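PDB 7ATL: esterase from uncultured bacterium pCosCE1, which hydrolyses carboxylic esters and also shows promiscuous acyltransferase activity, as a family VIII carboxylesterase with a beta-lactamase-like fold. Local coordinates for residues 24-29 with 360-366; 56-62 with 216-220; 61-66 with 339-345. All coordinates share one frame; numbering follows the deposited sequence.

In the fold
From the N terminus the chain first lays down 24-29, which waits for 360-366, more than 330 residues later, to close contact 1 between the adjacent strands 27-34 and 355-361 of the main antiparallel sheet. Within that wide loop, 56-62 meets the loop segment 216-220 in contact 2, and 61-66 meets 339-345 in contact 3. These two inner closures cross, since 216-220 lies between the segments of contact 3, and they share F61 and R62 on strand 61-62. That strand thus ties the loop ahead of strand 221-222 to the central sheet. Contacts 1 and 3 join where T361 OG1 probably bonds G344 O.

Contact 1 (24-29 with 360-366); sequences RIVGSV and LTNTAFE
R24 and E366 meet with their flat ends turned almost square to each other, the guanidinium and carboxylate planes 87° apart. The salt bridge from R24 NE to E366 OE2 is 3.3 Å long, and NE comes from above the carboxylate plane rather than within it. E366 CG lies anti to the backbone N (chi1 177°), which sets it 3.4 Å from I25 CD1, and the bend at the next bond (64°) turns the carboxylate toward R24; a long acid suits this place because its methylenes pack while its end stays polar. OE2 also accepts from the backbone of Y372.

Farther along, V26 crosses N362 and T363 at about right angles. T363 OG1 accepts the N-H of V26 (N to OG1 3.2 Å) and gives its own proton to N362 OD1 at 2.9 Å, which fixes the hydroxyl's rotation. N362 OD1 also takes a weak bond from G27 N, so this buried amide oxygen has two donors. T361 OG1 accepts from T363 N in an ST turn, where the strand breaks, and also bonds G344 O.

Antiparallel pairing runs from S28-T361, non-hydrogen-bonded, to V29-L360, hydrogen-bonded, with V29 N to L360 O at 3.0 Å. V29 and L360 lie against A271 of helix 271-283, whereas S28 and T361 face Y372 of helix 372-381, placing these two neighbouring strands between helices on both sides of the sheet.

Contact 2 (56-62 with 216-220); sequences VRETQFR and NLATA
N216 and L217 begin a short beta-like pairing in which a loop of the beta-lactamase-type fold runs beside the segment 56-62 that leads through strand 61-62, with a single bridge between Q60 and L217. N216 bonds through both its backbone and its side chain. Its backbone O accepts Q60 N at 2.9 Å, while its side-chain ND2 donates to E58 O at 3.0 Å, approaching from above that carbonyl's plane. Asparagine fits because its short amide can reach the type I turn V56-T59 and still offer OD1 to a water that also binds T59 OG1. That threonine hydroxyl donates to V56 O, helping to hold the turn.

L217 comes next, its CG anti to the backbone N (chi1 -175°), which carries the branched end along the strand to R62. The two side chains cross at about a right angle, and CD2 sits over one face of the R62 guanidinium, 3.4 Å from NH2. The leucine thus gives a flat cation an apolar cover, while the R62 NH2 group finds polar partners in P251 O and a water shared with L217 O.

A218 completes the pairing through its N, which donates to Q60 O at 2.8 Å in a nearly straight bond of 162°. Its small CB touches T59 CG2 (3.7 Å) and also lies over one face of the F61 ring. T219 turns its side chain the other way, and its hydroxyl bonds D48. A220 then points its methyl back toward the strand, where CB lies 4.2 Å from R62 NH1, the nitrogen that also makes a weak bond to A218 O.

Contact 3 (61-66 with 339-345); sequences FRLSSV and WGGVYGH. With 1PE (pentaethylene glycol), chain E.
With chi1 at 50°, S64 holds OG between its backbone N and carbonyl carbon, aimed at the turn after strand 337-341; H345, at chi1 -41°, swings its ring toward 61-66. The serine oxygen accepts Y343 N at 3.2 Å in an almost straight bond of 177°. Serine is small enough to enter this turn yet polar enough to satisfy its amide.

H345 NE2 donates to R62 O at 2.7 Å, in the carbonyl plane and on a lone pair, with the oxygen also in the plane of the imidazole. ND1 meets T361 N, so both ring nitrogens are engaged and the ring's rotation is fixed. Y343 offers one ring face to R62 CB, 3.8 Å from the centroid, in a CH-pi contact. G341 leaves room for S64 OG, which lies 3.3 Å from its CA, and its O takes both G344 N and H345 N in a classic beta bulge.

Before the bulge, a water links S65 O to G340 O, and W339 lays a face against a pentaethylene glycol, probably from the crystallisation liquor. The glycol's OH7 accepts V342 N at 3.2 Å. S65 and K68 fit the SxxK pattern of this family. S65 OG, less certainly placed near the glycol, appears to bond K68 NZ and Y171 OH, consistent with S65 being the nucleophile.

Contact 1 (24-29 with 360-366)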
# COMPACT_ATOMS: atom_id res chain seq x y z
N ARG A 24 14.89 -0.96 -16.79
CA ARG A 24 14.68 -1.00 -15.32
C ARG A 24 13.16 -0.97 -15.07
O ARG A 24 12.71 -1.65 -14.15
CB ARG A 24 15.39 0.17 -14.63
CG ARG A 24 16.82 -0.11 -14.18
CD ARG A 24 17.62 1.18 -14.05
NE ARG A 24 16.99 2.15 -13.15
CZ ARG A 24 16.72 3.43 -13.41
NH1 ARG A 24 17.05 4.02 -14.55
NH2 ARG A 24 16.13 4.16 -12.47
N ILE A 25 12.44 -0.23 -15.89
CA ILE A 25 10.96 -0.04 -15.86
C ILE A 25 10.42 -0.37 -17.25
O ILE A 25 11.07 0.01 -18.25
CB ILE A 25 10.62 1.40 -15.44
CG1 ILE A 25 11.15 1.70 -14.04
CG2 ILE A 25 9.13 1.70 -15.54
CD1 ILE A 25 10.62 0.76 -12.97
N VAL A 26 9.27 -1.02 -17.32
CA VAL A 26 8.59 -1.39 -18.58
C VAL A 26 7.62 -0.26 -18.94
O VAL A 26 7.59 0.16 -20.15
CB VAL A 26 7.89 -2.75 -18.40
CG1 VAL A 26 6.97 -3.09 -19.57
CG2 VAL A 26 8.93 -3.83 -18.16
N GLY A 27 6.85 0.19 -17.95
CA GLY A 27 5.86 1.28 -18.06
C GLY A 27 5.53 1.88 -16.70
O GLY A 27 5.68 1.19 -15.65
N SER A 28 5.12 3.14 -16.68
CA SER A 28 4.73 3.86 -15.44
C SER A 28 3.68 4.91 -15.77
O SER A 28 3.62 5.34 -16.94
CB SER A 28 5.91 4.48 -14.72
OG SER A 28 6.34 5.67 -15.37
N VAL A 29 2.87 5.24 -14.78
CA VAL A 29 2.04 6.47 -14.73
C VAL A 29 2.47 7.25 -13.49
O VAL A 29 2.41 6.68 -12.41
CB VAL A 29 0.55 6.10 -14.68
CG1 VAL A 29 -0.31 7.35 -14.59
CG2 VAL A 29 0.17 5.26 -15.88
N LEU A 360 3.11 4.86 -10.06
CA LEU A 360 2.68 3.45 -10.30
C LEU A 360 3.52 2.88 -11.43
O LEU A 360 3.65 3.56 -12.44
CB LEU A 360 1.18 3.43 -10.65
CG LEU A 360 0.25 3.99 -9.57
CD1 LEU A 360 -1.20 3.62 -9.87
CD2 LEU A 360 0.62 3.51 -8.18
N THR A 361 4.10 1.70 -11.25
CA THR A 361 4.80 0.96 -12.34
C THR A 361 4.29 -0.47 -12.39
O THR A 361 3.59 -0.91 -11.49
CB THR A 361 6.34 0.98 -12.24
OG1 THR A 361 6.82 -0.16 -11.53
CG2 THR A 361 6.90 2.24 -11.61
N ASN A 362 4.65 -1.16 -13.45
CA ASN A 362 4.24 -2.56 -13.69
C ASN A 362 5.50 -3.40 -13.54
O ASN A 362 5.52 -4.49 -14.08
CB ASN A 362 3.60 -2.69 -15.07
CG ASN A 362 4.57 -2.38 -16.19
OD1 ASN A 362 5.75 -2.11 -15.95
ND2 ASN A 362 4.10 -2.46 -17.43
N THR A 363 6.49 -2.89 -12.81
CA THR A 363 7.82 -3.54 -12.67
C THR A 363 8.19 -3.68 -11.18
O THR A 363 8.58 -2.69 -10.56
CB THR A 363 8.84 -2.75 -13.48
OG1 THR A 363 8.35 -2.74 -14.83
CG2 THR A 363 10.23 -3.35 -13.42
N ALA A 364 8.08 -4.89 -10.64
CA ALA A 364 8.57 -5.26 -9.29
C ALA A 364 9.98 -5.82 -9.41
O ALA A 364 10.24 -6.59 -10.33
CB ALA A 364 7.62 -6.28 -8.72
N PHE A 365 10.93 -5.44 -8.54
CA PHE A 365 10.74 -4.52 -7.44
C PHE A 365 11.32 -3.14 -7.78
O PHE A 365 11.41 -2.34 -6.84
CB PHE A 365 11.42 -5.08 -6.20
CG PHE A 365 11.00 -6.50 -5.91
CD1 PHE A 365 9.78 -6.75 -5.31
CD2 PHE A 365 11.79 -7.57 -6.31
CE1 PHE A 365 9.35 -8.05 -5.09
CE2 PHE A 365 11.37 -8.87 -6.08
CZ PHE A 365 10.15 -9.11 -5.48
N GLU A 366 11.69 -2.84 -9.03
CA GLU A 366 12.36 -1.54 -9.35
C GLU A 366 11.42 -0.40 -8.93
O GLU A 366 11.88 0.50 -8.23
CB GLU A 366 12.82 -1.47 -10.81
CG GLU A 366 13.45 -0.14 -11.23
CD GLU A 366 14.77 0.29 -10.59
OE1 GLU A 366 15.50 -0.57 -10.08
OE2 GLU A 366 15.05 1.50 -10.60

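Contact 2 (56-62 with 216-220)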
# COMPACT_ATOMS: atom_id res chain seq x y z
N VAL A 56 -1.13 4.10 -20.79
CA VAL A 56 -1.93 5.35 -20.80
C VAL A 56 -2.24 5.73 -19.34
O VAL A 56 -2.06 4.89 -18.42
CB VAL A 56 -3.21 5.21 -21.67
CG1 VAL A 56 -2.89 4.85 -23.12
CG2 VAL A 56 -4.22 4.23 -21.08
N ARG A 57 -2.70 6.97 -19.13
CA ARG A 57 -2.94 7.57 -17.79
C ARG A 57 -4.00 6.74 -17.05
O ARG A 57 -3.85 6.56 -15.82
CB ARG A 57 -3.38 9.02 -17.97
CG ARG A 57 -3.44 9.80 -16.67
CD ARG A 57 -4.03 11.18 -16.87
NE ARG A 57 -4.31 11.84 -15.61
CZ ARG A 57 -4.21 13.14 -15.40
NH1 ARG A 57 -3.82 13.96 -16.36
NH2 ARG A 57 -4.48 13.64 -14.20
N GLU A 58 -5.01 6.24 -17.78
CA GLU A 58 -6.17 5.48 -17.25
C GLU A 58 -5.81 4.00 -17.00
O GLU A 58 -6.67 3.29 -16.46
CB GLU A 58 -7.38 5.52 -18.20
CG GLU A 58 -7.80 6.92 -18.63
CD GLU A 58 -6.97 7.54 -19.75
OE1 GLU A 58 -6.55 6.79 -20.65
OE2 GLU A 58 -6.75 8.77 -19.70
N THR A 59 -4.61 3.54 -17.37
CA THR A 59 -4.22 2.13 -17.16
C THR A 59 -4.38 1.76 -15.68
O THR A 59 -3.84 2.47 -14.80
CB THR A 59 -2.79 1.82 -17.61
OG1 THR A 59 -2.67 2.17 -18.99
CG2 THR A 59 -2.43 0.36 -17.42
N GLN A 60 -5.09 0.68 -15.41
CA GLN A 60 -5.32 0.16 -14.04
C GLN A 60 -4.13 -0.72 -13.64
O GLN A 60 -3.51 -1.39 -14.52
CB GLN A 60 -6.64 -0.62 -13.98
CG GLN A 60 -7.28 -0.58 -12.61
CD GLN A 60 -8.37 -1.61 -12.43
OE1 GLN A 60 -8.32 -2.71 -13.01
NE2 GLN A 60 -9.33 -1.29 -11.58
N PHE A 61 -3.81 -0.71 -12.35
CA PHE A 61 -2.71 -1.54 -11.80
C PHE A 61 -3.22 -2.44 -10.68
O PHE A 61 -4.23 -2.14 -10.02
CB PHE A 61 -1.58 -0.66 -11.26
CG PHE A 61 -0.85 0.14 -12.29
CD1 PHE A 61 -1.39 1.31 -12.79
CD2 PHE A 61 0.41 -0.24 -12.72
CE1 PHE A 61 -0.70 2.08 -13.71
CE2 PHE A 61 1.09 0.51 -13.67
CZ PHE A 61 0.53 1.67 -14.16
N ARG A 62 -2.52 -3.55 -10.51
CA ARG A 62 -2.52 -4.31 -9.24
C ARG A 62 -1.81 -3.41 -8.22
O ARG A 62 -0.68 -2.98 -8.53
CB ARG A 62 -1.81 -5.65 -9.42
CG ARG A 62 -2.50 -6.58 -10.41
CD ARG A 62 -1.69 -7.80 -10.77
NE ARG A 62 -2.36 -8.58 -11.80
CZ ARG A 62 -2.32 -8.32 -13.11
NH1 ARG A 62 -1.62 -7.31 -13.60
NH2 ARG A 62 -2.96 -9.12 -13.93
N ASN A 216 -7.34 -3.40 -19.91
CA ASN A 216 -6.83 -2.12 -19.33
C ASN A 216 -5.99 -2.36 -18.05
O ASN A 216 -5.53 -1.37 -17.48
CB ASN A 216 -7.96 -1.12 -19.09
CG ASN A 216 -7.43 0.30 -18.98
OD1 ASN A 216 -6.61 0.75 -19.78
ND2 ASN A 216 -7.88 1.00 -17.96
N LEU A 217 -5.75 -3.60 -17.63
CA LEU A 217 -4.93 -3.90 -16.43
C LEU A 217 -3.48 -4.09 -16.88
O LEU A 217 -3.20 -5.05 -17.60
CB LEU A 217 -5.49 -5.16 -15.75
CG LEU A 217 -4.84 -5.57 -14.43
CD1 LEU A 217 -4.93 -4.43 -13.42
CD2 LEU A 217 -5.47 -6.84 -13.87
N ALA A 218 -2.57 -3.21 -16.48
CA ALA A 218 -1.14 -3.35 -16.81
C ALA A 218 -0.66 -4.75 -16.46
O ALA A 218 -0.91 -5.25 -15.37
CB ALA A 218 -0.31 -2.32 -16.10
N THR A 219 0.06 -5.36 -17.38
CA THR A 219 0.75 -6.64 -17.17
C THR A 219 1.87 -6.46 -16.13
O THR A 219 2.75 -5.57 -16.31
CB THR A 219 1.27 -7.11 -18.53
OG1 THR A 219 0.10 -7.04 -19.34
CG2 THR A 219 1.92 -8.48 -18.47
N ALA A 220 1.88 -7.31 -15.11
CA ALA A 220 2.92 -7.32 -14.06
C ALA A 220 4.20 -7.96 -14.61
O ALA A 220 4.13 -9.10 -15.13
CB ALA A 220 2.42 -8.07 -12.85
O HOH W 1 -3.96 0.15 -20.41
O HOH W 2 -2.61 -7.61 -16.59

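Contact 3 (61-66 with 339-345)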
# COMPACT_ATOMS: atom_id res chain seq x y z
N PHE A 61 -3.81 -0.71 -12.35
CA PHE A 61 -2.71 -1.54 -11.80
C PHE A 61 -3.22 -2.44 -10.68
O PHE A 61 -4.23 -2.14 -10.02
CB PHE A 61 -1.58 -0.66 -11.26
CG PHE A 61 -0.85 0.14 -12.29
CD1 PHE A 61 -1.39 1.31 -12.79
CD2 PHE A 61 0.41 -0.24 -12.72
CE1 PHE A 61 -0.70 2.08 -13.71
CE2 PHE A 61 1.09 0.51 -13.67
CZ PHE A 61 0.53 1.67 -14.16
N ARG A 62 -2.52 -3.55 -10.51
CA ARG A 62 -2.52 -4.31 -9.24
C ARG A 62 -1.81 -3.41 -8.22
O ARG A 62 -0.68 -2.98 -8.53
CB ARG A 62 -1.81 -5.65 -9.42
CG ARG A 62 -2.50 -6.58 -10.41
CD ARG A 62 -1.69 -7.80 -10.77
NE ARG A 62 -2.36 -8.58 -11.80
CZ ARG A 62 -2.32 -8.32 -13.11
NH1 ARG A 62 -1.62 -7.31 -13.60
NH2 ARG A 62 -2.96 -9.12 -13.93
N LEU A 63 -2.46 -3.13 -7.09
CA LEU A 63 -1.96 -2.08 -6.14
C LEU A 63 -1.07 -2.65 -5.04
O LEU A 63 -0.30 -1.86 -4.52
CB LEU A 63 -3.16 -1.34 -5.56
CG LEU A 63 -3.90 -0.44 -6.56
CD1 LEU A 63 -5.11 0.21 -5.91
CD2 LEU A 63 -2.96 0.61 -7.12
N SER A 64 -1.11 -3.96 -4.74
CA SER A 64 -0.51 -4.62 -3.53
C SER A 64 -0.68 -3.69 -2.31
O SER A 64 -1.84 -3.32 -2.05
CB SER A 64 0.93 -5.09 -3.76
OG SER A 64 1.76 -4.07 -4.31
N SER A 65 0.38 -3.26 -1.63
CA SER A 65 0.25 -2.50 -0.36
C SER A 65 -0.29 -1.09 -0.56
O SER A 65 -0.61 -0.44 0.43
CB SER A 65 1.52 -2.47 0.40
OG SER A 65 1.81 -3.75 0.92
N VAL A 66 -0.47 -0.62 -1.79
CA VAL A 66 -1.20 0.66 -1.99
C VAL A 66 -2.66 0.47 -1.58
O VAL A 66 -3.34 1.48 -1.39
CB VAL A 66 -1.02 1.24 -3.41
CG1 VAL A 66 -1.82 2.52 -3.60
CG2 VAL A 66 0.44 1.46 -3.70
N TRP A 339 4.44 5.55 1.41
CA TRP A 339 4.55 4.07 1.36
C TRP A 339 4.57 3.65 -0.11
O TRP A 339 4.65 4.56 -0.97
CB TRP A 339 3.40 3.44 2.16
CG TRP A 339 3.75 2.12 2.75
CD1 TRP A 339 3.11 0.95 2.51
CD2 TRP A 339 4.80 1.84 3.68
NE1 TRP A 339 3.71 -0.06 3.21
CE2 TRP A 339 4.76 0.45 3.93
CE3 TRP A 339 5.78 2.60 4.34
CZ2 TRP A 339 5.65 -0.18 4.80
CZ3 TRP A 339 6.66 1.98 5.19
CH2 TRP A 339 6.60 0.61 5.42
N GLY A 340 4.54 2.35 -0.39
CA GLY A 340 4.64 1.82 -1.77
C GLY A 340 3.83 0.54 -1.96
O GLY A 340 2.82 0.36 -1.22
N GLY A 341 4.29 -0.31 -2.89
CA GLY A 341 3.68 -1.60 -3.26
C GLY A 341 4.66 -2.51 -3.97
O GLY A 341 5.35 -2.04 -4.89
N VAL A 342 4.72 -3.78 -3.60
CA VAL A 342 5.70 -4.72 -4.21
C VAL A 342 5.47 -4.79 -5.72
O VAL A 342 6.45 -5.03 -6.40
CB VAL A 342 5.65 -6.13 -3.59
CG1 VAL A 342 5.89 -6.09 -2.09
CG2 VAL A 342 4.34 -6.83 -3.90
N TYR A 343 4.27 -4.62 -6.25
CA TYR A 343 4.05 -4.72 -7.73
C TYR A 343 4.83 -3.62 -8.47
O TYR A 343 5.07 -3.78 -9.67
CB TYR A 343 2.56 -4.73 -8.10
CG TYR A 343 1.93 -6.10 -8.09
CD1 TYR A 343 2.37 -7.09 -8.96
CD2 TYR A 343 0.89 -6.43 -7.23
CE1 TYR A 343 1.80 -8.35 -8.98
CE2 TYR A 343 0.30 -7.68 -7.24
CZ TYR A 343 0.76 -8.64 -8.12
OH TYR A 343 0.21 -9.88 -8.14
N GLY A 344 5.15 -2.52 -7.78
CA GLY A 344 6.16 -1.55 -8.24
C GLY A 344 5.71 -0.11 -8.04
O GLY A 344 5.78 0.62 -9.01
N HIS A 345 5.29 0.29 -6.84
CA HIS A 345 4.67 1.63 -6.63
C HIS A 345 5.34 2.38 -5.48
O HIS A 345 5.92 1.71 -4.57
CB HIS A 345 3.16 1.55 -6.39
CG HIS A 345 2.42 0.58 -7.25
ND1 HIS A 345 2.58 0.52 -8.62
CD2 HIS A 345 1.50 -0.36 -6.93
CE1 HIS A 345 1.77 -0.41 -9.10
NE2 HIS A 345 1.11 -0.99 -8.08
OH2 1PE E . 13.42 -1.99 4.90
C12 1PE E . 13.87 -0.63 4.84
C22 1PE E . 13.11 0.18 3.81
OH3 1PE E . 13.93 1.23 3.28
C13 1PE E . 12.52 2.08 1.49
C23 1PE E . 13.84 1.44 1.86
OH4 1PE E . 11.91 1.40 0.38
C14 1PE E . 9.74 0.36 0.58
C24 1PE E . 10.51 1.61 0.23
OH5 1PE E . 8.34 0.61 0.57
C15 1PE E . 6.25 -0.58 0.71
C25 1PE E . 7.58 -0.29 1.37
OH6 1PE E . 6.04 -2.00 0.64
C16 1PE E . 4.58 -3.91 0.24
C26 1PE E . 4.70 -2.40 0.32
OH7 1PE E . 3.55 -4.39 -0.64
O HOH W 3 0.96 1.86 0.16